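Local coordinates for protein glutathione s-transferase III (Zea mays, PDB 1AW9) that probably conjugates reduced glutathione to hydrophobic electrophiles, certain herbicides among them, as a dimer-forming phi-class glutathione transferase, at residues T83-A88 and F161-A166; F115-R120 and S176-A181; V145-L150 and R187-A192. One frame throughout, in Å; residues are numbered along the deposited sequence.

Contact 1: residues T83-A88 and F161-A166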
# COMPACT_ATOMS: atom_id res chain seq x y z
N THR A 83 -11.33 20.13 -37.64
CA THR A 83 -12.41 19.25 -37.25
C THR A 83 -13.30 19.82 -36.18
O THR A 83 -12.85 20.46 -35.24
CB THR A 83 -11.85 17.93 -36.69
OG1 THR A 83 -10.93 17.37 -37.63
CG2 THR A 83 -12.97 16.94 -36.37
N ASP A 84 -14.57 19.50 -36.28
CA ASP A 84 -15.48 19.97 -35.29
C ASP A 84 -15.42 18.89 -34.21
O ASP A 84 -16.03 17.82 -34.37
CB ASP A 84 -16.89 20.07 -35.88
CG ASP A 84 -17.86 20.78 -34.94
OD1 ASP A 84 -17.43 21.23 -33.85
OD2 ASP A 84 -19.06 20.88 -35.32
N LEU A 85 -14.63 19.11 -33.17
CA LEU A 85 -14.52 18.11 -32.09
C LEU A 85 -15.76 18.13 -31.21
O LEU A 85 -15.98 17.22 -30.40
CB LEU A 85 -13.23 18.29 -31.29
CG LEU A 85 -11.92 18.07 -32.05
CD1 LEU A 85 -10.78 18.57 -31.24
CD2 LEU A 85 -11.72 16.65 -32.45
N LEU A 86 -16.60 19.13 -31.40
CA LEU A 86 -17.84 19.21 -30.65
C LEU A 86 -19.03 19.37 -31.62
O LEU A 86 -19.70 20.41 -31.61
CB LEU A 86 -17.77 20.36 -29.63
CG LEU A 86 -16.77 20.25 -28.46
CD1 LEU A 86 -16.52 21.61 -27.85
CD2 LEU A 86 -17.26 19.28 -27.41
N PRO A 87 -19.30 18.35 -32.47
CA PRO A 87 -20.40 18.38 -33.44
C PRO A 87 -21.74 18.48 -32.75
O PRO A 87 -21.95 17.81 -31.75
CB PRO A 87 -20.29 17.01 -34.12
CG PRO A 87 -18.86 16.68 -34.01
CD PRO A 87 -18.59 17.07 -32.59
N ALA A 88 -22.63 19.30 -33.28
CA ALA A 88 -23.96 19.44 -32.70
C ALA A 88 -24.80 18.23 -33.17
O ALA A 88 -25.94 18.02 -32.72
CB ALA A 88 -24.60 20.75 -33.13
N PHE A 161 -16.46 11.34 -34.99
CA PHE A 161 -15.31 11.45 -34.12
C PHE A 161 -15.44 12.80 -33.39
O PHE A 161 -15.67 13.84 -34.02
CB PHE A 161 -14.05 11.38 -34.99
CG PHE A 161 -12.78 11.66 -34.26
CD1 PHE A 161 -12.31 12.97 -34.14
CD2 PHE A 161 -12.01 10.62 -33.77
CE1 PHE A 161 -11.09 13.23 -33.57
CE2 PHE A 161 -10.75 10.87 -33.18
CZ PHE A 161 -10.29 12.17 -33.09
N THR A 162 -15.39 12.75 -32.06
CA THR A 162 -15.51 13.95 -31.27
C THR A 162 -14.34 14.05 -30.30
O THR A 162 -13.39 13.26 -30.37
CB THR A 162 -16.86 13.99 -30.47
OG1 THR A 162 -16.91 12.90 -29.54
CG2 THR A 162 -18.07 13.91 -31.40
N LEU A 163 -14.42 15.05 -29.43
CA LEU A 163 -13.41 15.31 -28.41
C LEU A 163 -13.27 14.05 -27.52
O LEU A 163 -12.16 13.68 -27.14
CB LEU A 163 -13.85 16.51 -27.57
CG LEU A 163 -12.88 17.04 -26.51
CD1 LEU A 163 -11.58 17.54 -27.17
CD2 LEU A 163 -13.56 18.14 -25.71
N ALA A 164 -14.39 13.41 -27.23
CA ALA A 164 -14.38 12.20 -26.40
C ALA A 164 -13.38 11.17 -26.92
O ALA A 164 -12.61 10.62 -26.12
CB ALA A 164 -15.79 11.60 -26.31
N ASP A 165 -13.31 10.96 -28.24
CA ASP A 165 -12.37 9.97 -28.80
C ASP A 165 -10.93 10.46 -28.80
O ASP A 165 -10.01 9.70 -28.50
CB ASP A 165 -12.75 9.54 -30.23
CG ASP A 165 -14.23 9.24 -30.38
OD1 ASP A 165 -14.97 10.19 -30.63
OD2 ASP A 165 -14.70 8.10 -30.20
N ALA A 166 -10.75 11.74 -29.14
CA ALA A 166 -9.44 12.33 -29.26
C ALA A 166 -8.66 12.32 -27.93
O ALA A 166 -7.43 12.15 -27.93
CB ALA A 166 -9.57 13.78 -29.82
O HOH W 1 -16.35 15.55 -35.91

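Contact 2: residues F115-R120 and S176-A181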
# COMPACT_ATOMS: atom_id res chain seq x y z
N PHE A 115 3.19 3.97 -17.07
CA PHE A 115 4.24 4.34 -16.17
C PHE A 115 5.14 3.18 -15.71
O PHE A 115 6.36 3.32 -15.65
CB PHE A 115 3.69 5.01 -14.94
CG PHE A 115 4.72 5.19 -13.92
CD1 PHE A 115 5.77 6.08 -14.15
CD2 PHE A 115 4.77 4.36 -12.80
CE1 PHE A 115 6.85 6.13 -13.30
CE2 PHE A 115 5.84 4.40 -11.94
CZ PHE A 115 6.89 5.29 -12.19
N GLN A 116 4.54 2.09 -15.28
CA GLN A 116 5.30 0.93 -14.83
C GLN A 116 6.02 0.18 -15.96
O GLN A 116 7.13 -0.31 -15.79
CB GLN A 116 4.38 -0.05 -14.10
CG GLN A 116 3.79 0.46 -12.84
CD GLN A 116 4.81 0.61 -11.79
OE1 GLN A 116 5.81 -0.11 -11.76
NE2 GLN A 116 4.61 1.55 -10.90
N LEU A 117 5.36 0.05 -17.11
CA LEU A 117 5.91 -0.73 -18.21
C LEU A 117 6.81 0.02 -19.20
O LEU A 117 7.59 -0.62 -19.89
CB LEU A 117 4.78 -1.45 -18.97
CG LEU A 117 3.84 -2.34 -18.16
CD1 LEU A 117 2.58 -2.68 -18.95
CD2 LEU A 117 4.58 -3.59 -17.76
N LEU A 118 6.69 1.35 -19.26
CA LEU A 118 7.49 2.17 -20.18
C LEU A 118 8.48 3.12 -19.53
O LEU A 118 9.65 3.14 -19.91
CB LEU A 118 6.61 2.99 -21.09
CG LEU A 118 5.97 2.22 -22.23
CD1 LEU A 118 5.14 3.19 -23.04
CD2 LEU A 118 7.06 1.61 -23.09
N VAL A 119 8.00 3.92 -18.58
CA VAL A 119 8.81 4.91 -17.89
C VAL A 119 9.86 4.35 -16.92
O VAL A 119 11.04 4.66 -17.01
CB VAL A 119 7.91 5.89 -17.13
CG1 VAL A 119 8.75 6.98 -16.41
CG2 VAL A 119 6.86 6.49 -18.09
N ARG A 120 9.41 3.53 -15.96
CA ARG A 120 10.30 2.95 -14.98
C ARG A 120 11.51 2.23 -15.52
O ARG A 120 12.60 2.40 -15.01
CB ARG A 120 9.56 2.04 -14.01
CG ARG A 120 8.64 2.82 -13.14
CD ARG A 120 8.24 2.05 -11.95
NE ARG A 120 9.39 1.80 -11.10
CZ ARG A 120 9.44 0.84 -10.18
NH1 ARG A 120 8.39 0.04 -9.99
NH2 ARG A 120 10.56 0.67 -9.47
N SER A 176 -0.31 0.65 -26.64
CA SER A 176 0.05 -0.25 -27.74
C SER A 176 1.53 -0.64 -27.78
O SER A 176 1.87 -1.67 -28.33
CB SER A 176 -0.38 0.30 -29.09
OG SER A 176 0.41 1.41 -29.46
N LYS A 177 2.39 0.15 -27.15
CA LYS A 177 3.81 -0.14 -27.09
C LYS A 177 4.20 -0.96 -25.86
O LYS A 177 5.37 -1.18 -25.61
CB LYS A 177 4.61 1.14 -27.12
CG LYS A 177 4.37 1.79 -28.41
CD LYS A 177 5.02 3.11 -28.54
CE LYS A 177 4.76 3.59 -29.97
NZ LYS A 177 4.85 2.46 -30.97
N THR A 178 3.21 -1.40 -25.09
CA THR A 178 3.50 -2.19 -23.90
C THR A 178 3.04 -3.61 -24.12
O THR A 178 2.29 -3.92 -25.06
CB THR A 178 2.71 -1.71 -22.62
OG1 THR A 178 1.33 -2.05 -22.74
CG2 THR A 178 2.81 -0.25 -22.40
N PRO A 179 3.43 -4.49 -23.20
CA PRO A 179 3.04 -5.89 -23.25
C PRO A 179 1.54 -5.99 -22.97
O PRO A 179 1.01 -7.09 -22.93
CB PRO A 179 3.81 -6.51 -22.09
CG PRO A 179 5.05 -5.64 -21.99
CD PRO A 179 4.53 -4.26 -22.24
N LYS A 180 0.88 -4.89 -22.64
CA LYS A 180 -0.54 -4.96 -22.37
C LYS A 180 -1.31 -4.44 -23.53
O LYS A 180 -2.49 -4.16 -23.41
CB LYS A 180 -0.91 -4.19 -21.12
CG LYS A 180 -0.38 -4.78 -19.85
CD LYS A 180 -0.86 -6.20 -19.66
CE LYS A 180 -0.24 -6.84 -18.45
NZ LYS A 180 -0.80 -8.21 -18.17
N ALA A 181 -0.67 -4.31 -24.68
CA ALA A 181 -1.38 -3.84 -25.86
C ALA A 181 -2.55 -4.79 -26.15
O ALA A 181 -3.57 -4.37 -26.68
CB ALA A 181 -0.43 -3.77 -27.05

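Contact 3: residues V145-L150 and R187-A192. With CD (cadmium ion), chain B.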
# COMPACT_ATOMS: atom_id res chain seq x y z
N VAL A 145 -16.75 -2.67 -21.30
CA VAL A 145 -17.87 -1.75 -21.43
C VAL A 145 -17.72 -0.91 -22.71
O VAL A 145 -18.71 -0.59 -23.35
CB VAL A 145 -18.05 -0.85 -20.18
CG1 VAL A 145 -19.18 0.16 -20.43
CG2 VAL A 145 -18.37 -1.73 -18.93
N TYR A 146 -16.50 -0.56 -23.08
CA TYR A 146 -16.24 0.18 -24.31
C TYR A 146 -16.62 -0.74 -25.47
O TYR A 146 -17.19 -0.31 -26.46
CB TYR A 146 -14.75 0.53 -24.44
CG TYR A 146 -14.30 1.81 -23.76
CD1 TYR A 146 -14.46 1.99 -22.38
CD2 TYR A 146 -13.66 2.82 -24.48
CE1 TYR A 146 -14.00 3.15 -21.74
CE2 TYR A 146 -13.22 3.99 -23.85
CZ TYR A 146 -13.39 4.13 -22.47
OH TYR A 146 -13.03 5.31 -21.88
N GLU A 147 -16.25 -2.00 -25.36
CA GLU A 147 -16.52 -2.97 -26.41
C GLU A 147 -18.02 -3.10 -26.71
O GLU A 147 -18.43 -3.07 -27.87
CB GLU A 147 -15.93 -4.32 -25.99
CG GLU A 147 -16.36 -5.46 -26.84
CD GLU A 147 -15.76 -5.46 -28.23
OE1 GLU A 147 -14.91 -4.63 -28.58
OE2 GLU A 147 -16.14 -6.35 -29.00
N ALA A 148 -18.83 -3.25 -25.68
CA ALA A 148 -20.26 -3.36 -25.87
C ALA A 148 -20.82 -2.05 -26.43
O ALA A 148 -21.69 -2.05 -27.30
CB ALA A 148 -20.90 -3.70 -24.58
N HIS A 149 -20.29 -0.92 -25.97
CA HIS A 149 -20.75 0.37 -26.45
C HIS A 149 -20.37 0.61 -27.91
O HIS A 149 -21.14 1.17 -28.68
CB HIS A 149 -20.14 1.48 -25.60
CG HIS A 149 -20.45 2.87 -26.07
ND1 HIS A 149 -21.69 3.46 -25.89
CD2 HIS A 149 -19.67 3.80 -26.67
CE1 HIS A 149 -21.65 4.70 -26.36
NE2 HIS A 149 -20.44 4.92 -26.83
N LEU A 150 -19.13 0.30 -28.24
CA LEU A 150 -18.61 0.50 -29.57
C LEU A 150 -19.17 -0.50 -30.59
O LEU A 150 -19.02 -0.31 -31.81
CB LEU A 150 -17.07 0.53 -29.56
CG LEU A 150 -16.47 1.80 -28.92
CD1 LEU A 150 -15.01 1.62 -28.61
CD2 LEU A 150 -16.66 3.05 -29.83
N ARG A 187 -10.18 -6.96 -28.13
CA ARG A 187 -11.57 -6.54 -28.14
C ARG A 187 -11.79 -5.97 -29.52
O ARG A 187 -11.31 -4.90 -29.84
CB ARG A 187 -11.82 -5.54 -27.01
CG ARG A 187 -11.95 -6.20 -25.65
CD ARG A 187 -11.61 -5.28 -24.49
NE ARG A 187 -11.77 -6.00 -23.23
CZ ARG A 187 -10.82 -6.75 -22.65
NH1 ARG A 187 -9.60 -6.87 -23.19
NH2 ARG A 187 -11.14 -7.51 -21.62
N PRO A 188 -12.53 -6.69 -30.36
CA PRO A 188 -12.87 -6.35 -31.74
C PRO A 188 -13.23 -4.93 -32.05
O PRO A 188 -12.64 -4.33 -32.92
CB PRO A 188 -14.02 -7.31 -32.07
CG PRO A 188 -13.65 -8.51 -31.28
CD PRO A 188 -13.25 -7.91 -29.94
N HIS A 189 -14.23 -4.40 -31.38
CA HIS A 189 -14.61 -3.02 -31.68
C HIS A 189 -13.70 -1.99 -31.10
O HIS A 189 -13.55 -0.90 -31.68
CB HIS A 189 -15.98 -2.73 -31.18
CG HIS A 189 -16.93 -3.78 -31.58
ND1 HIS A 189 -17.61 -3.72 -32.78
CD2 HIS A 189 -17.23 -4.96 -31.02
CE1 HIS A 189 -18.28 -4.84 -32.93
NE2 HIS A 189 -18.07 -5.62 -31.88
N VAL A 190 -13.11 -2.29 -29.94
CA VAL A 190 -12.17 -1.35 -29.36
C VAL A 190 -11.04 -1.25 -30.36
O VAL A 190 -10.70 -0.14 -30.78
CB VAL A 190 -11.68 -1.80 -27.98
CG1 VAL A 190 -10.69 -0.78 -27.40
CG2 VAL A 190 -12.88 -1.94 -27.05
N LYS A 191 -10.54 -2.40 -30.83
CA LYS A 191 -9.46 -2.47 -31.81
C LYS A 191 -9.76 -1.70 -33.12
O LYS A 191 -8.95 -0.89 -33.57
CB LYS A 191 -9.15 -3.93 -32.11
CG LYS A 191 -7.95 -4.14 -32.98
CD LYS A 191 -7.73 -5.62 -33.10
CE LYS A 191 -6.79 -5.96 -34.23
NZ LYS A 191 -7.46 -5.76 -35.56
N ALA A 192 -10.93 -1.95 -33.72
CA ALA A 192 -11.34 -1.25 -34.93
C ALA A 192 -11.36 0.27 -34.66
O ALA A 192 -10.77 1.07 -35.39
CB ALA A 192 -12.71 -1.72 -35.34
CD CD B . -23.61 3.07 -24.58
O HOH W 2 -23.91 1.29 -24.42

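Contact 1: residues T83-A88 and F161-A166
Leu85 O accepts the backbone N-H of Leu163 at 2.8 Å, the one direct hydrogen bond between the two segments. A water adds a second polar tie by donating both to Asp84 O and to Phe161 O, bridging two oxygens, both acceptors, that could not bond to each other.

Apolar contacts flank this bond. Leu85 and Phe161 lie side by side, with Leu85 CD2 coming 3.7 Å from Phe161 CE1, while Leu85 CB rests 4.2 Å from Leu163 CB. Pro87 meets Thr162 closely: Pro87 CD is 3.4 Å from Thr162 CG2. Val20 of helix 12-23 covers Leu85 and Leu163 as well, and Leu95 of helix 92-122 backs Leu86 and Thr162.

Thr162 and Asp165 form a capping box. The Thr162 N-H points almost straight at Asp165 OD1, 3.0 Å away, and meets it on its anti side. With chi1 at 62°, Thr162 OG1 sits between its own N and carbonyl carbon and takes a weak bond from Ala164 N. Threonine suits the place because its hydroxyl serves the helix while its methyl faces the proline. Asp165 OD2 is held in turn by Trp193 NE1 and Leu156 N.

The box, one of its bonds weak, and a carbonyl of the interdomain linker thus meet amides at the start of helix 163-166, which ties linker and helix together through buried polar groups.

Contact 2: residues F115-R120 and S176-A181
Leu117 and Leu118 reach the loop 176-181 from a widened, pi-type turn of helix 92-122, in which Arg120 N bonds to Phe115 O at 3.1 Å instead of to the residue four back. Both leucines point toward the loop from successive positions, and Thr178 lies against them.

Leu117 carries most of the packing. Its CD1 methyl comes 3.7 Å from Lys180 CG and also touches Pro179 CD. The same Leu117 CD1 lies 3.8 Å from Thr178 CB. Leu117 crosses both Thr178 and Lys180 at about a right angle. Lys180 suits this edge because its CG methylene packs on the leucine while the rest of its chain leads away. Leu118 CG meets Thr178 CG2 at 4.0 Å.

Thr178 divides its two branches. With chi1 at 72° the hydroxyl lies between the backbone N and the carbonyl carbon, while the methyl, anti to that carbon, faces the helix. OG1 accepts from Lys180 N at 2.9 Å, an ST turn, and also bonds to Leu175 O; Ala181 N closes a type I turn on Thr178 O at 3.0 Å. An alanine here would probably leave Lys180 N and Leu175 O without their hydroxyl partner and open a gap beside Leu118.

Leu118 also packs on Thr36, and Lys177 on Ala39, of the second subunit. Between the two segments the contact is van der Waals packing, mostly of carbon on carbon, whereas Thr178's hydroxyl and carbonyl serve the loop's own turn and its join to the preceding helix, so a turn probably steadied from within presents carbon to the helix near the dimer interface.

Contact 3: residues V145-L150 and R187-A192
With CG anti to its backbone N (chi1 168°) and a bend at chi2 (72°), Glu147 swings its carboxylate across to the first turn of helix 188-199, where OE1 is gripped by two amides. His189 N meets the syn lone pair of OE1 at 2.9 Å, and Val190 N approaches OE1 at 3.3 Å, nearly in line with the C-O bond. The N-H groups and dipole at this amino-terminal helix end would be expected to favour the charged carboxylate. Pro188 fits the helix start because it has no N-H to satisfy; its CD lies 3.4 Å from Glu147 OE2. Arg187 sends its guanidinium elsewhere, to Leu183 O and a salt bridge with Asp144.

Apolar packing continues beside the carboxylate. Leu150 CB meets His189 CB at 3.8 Å, and Tyr146 CB meets Val190 CG2 at 4.1 Å.

On another side of helix 129-152, His149 binds a cadmium ion through ND1 at 2.4 Å, while NE2 bonds to Leu156 O and the ring stacks on Trp98.

Here the two helix segments approach to 8.1 Å between axes and cross steeply, at 78°, a junction within the all-helical C-terminal domain of the glutathione transferase fold, away from the probable glutathione site.

Contact 1 is buried, whereas contacts 2 and 3 are only partly so. Contact 1 fastens the linker between the two domains to a short helix. The other two lie wholly within the helical domain, contact 2 beside the partner subunit and contact 3 away from the probable glutathione site. Shared helices connect them: helix 92-122 supplies a segment of contact 2 and backs both other contacts, and helix 129-152 supplies a segment of contact 3 while Val132 covers contact 2. Their chemistry differs accordingly. Contacts 1 and 3 both bring an outside acceptor to a helix start, a carbonyl in one and a carboxylate in the other, whereas contact 2 has packing and no hydrogen bond between its segments.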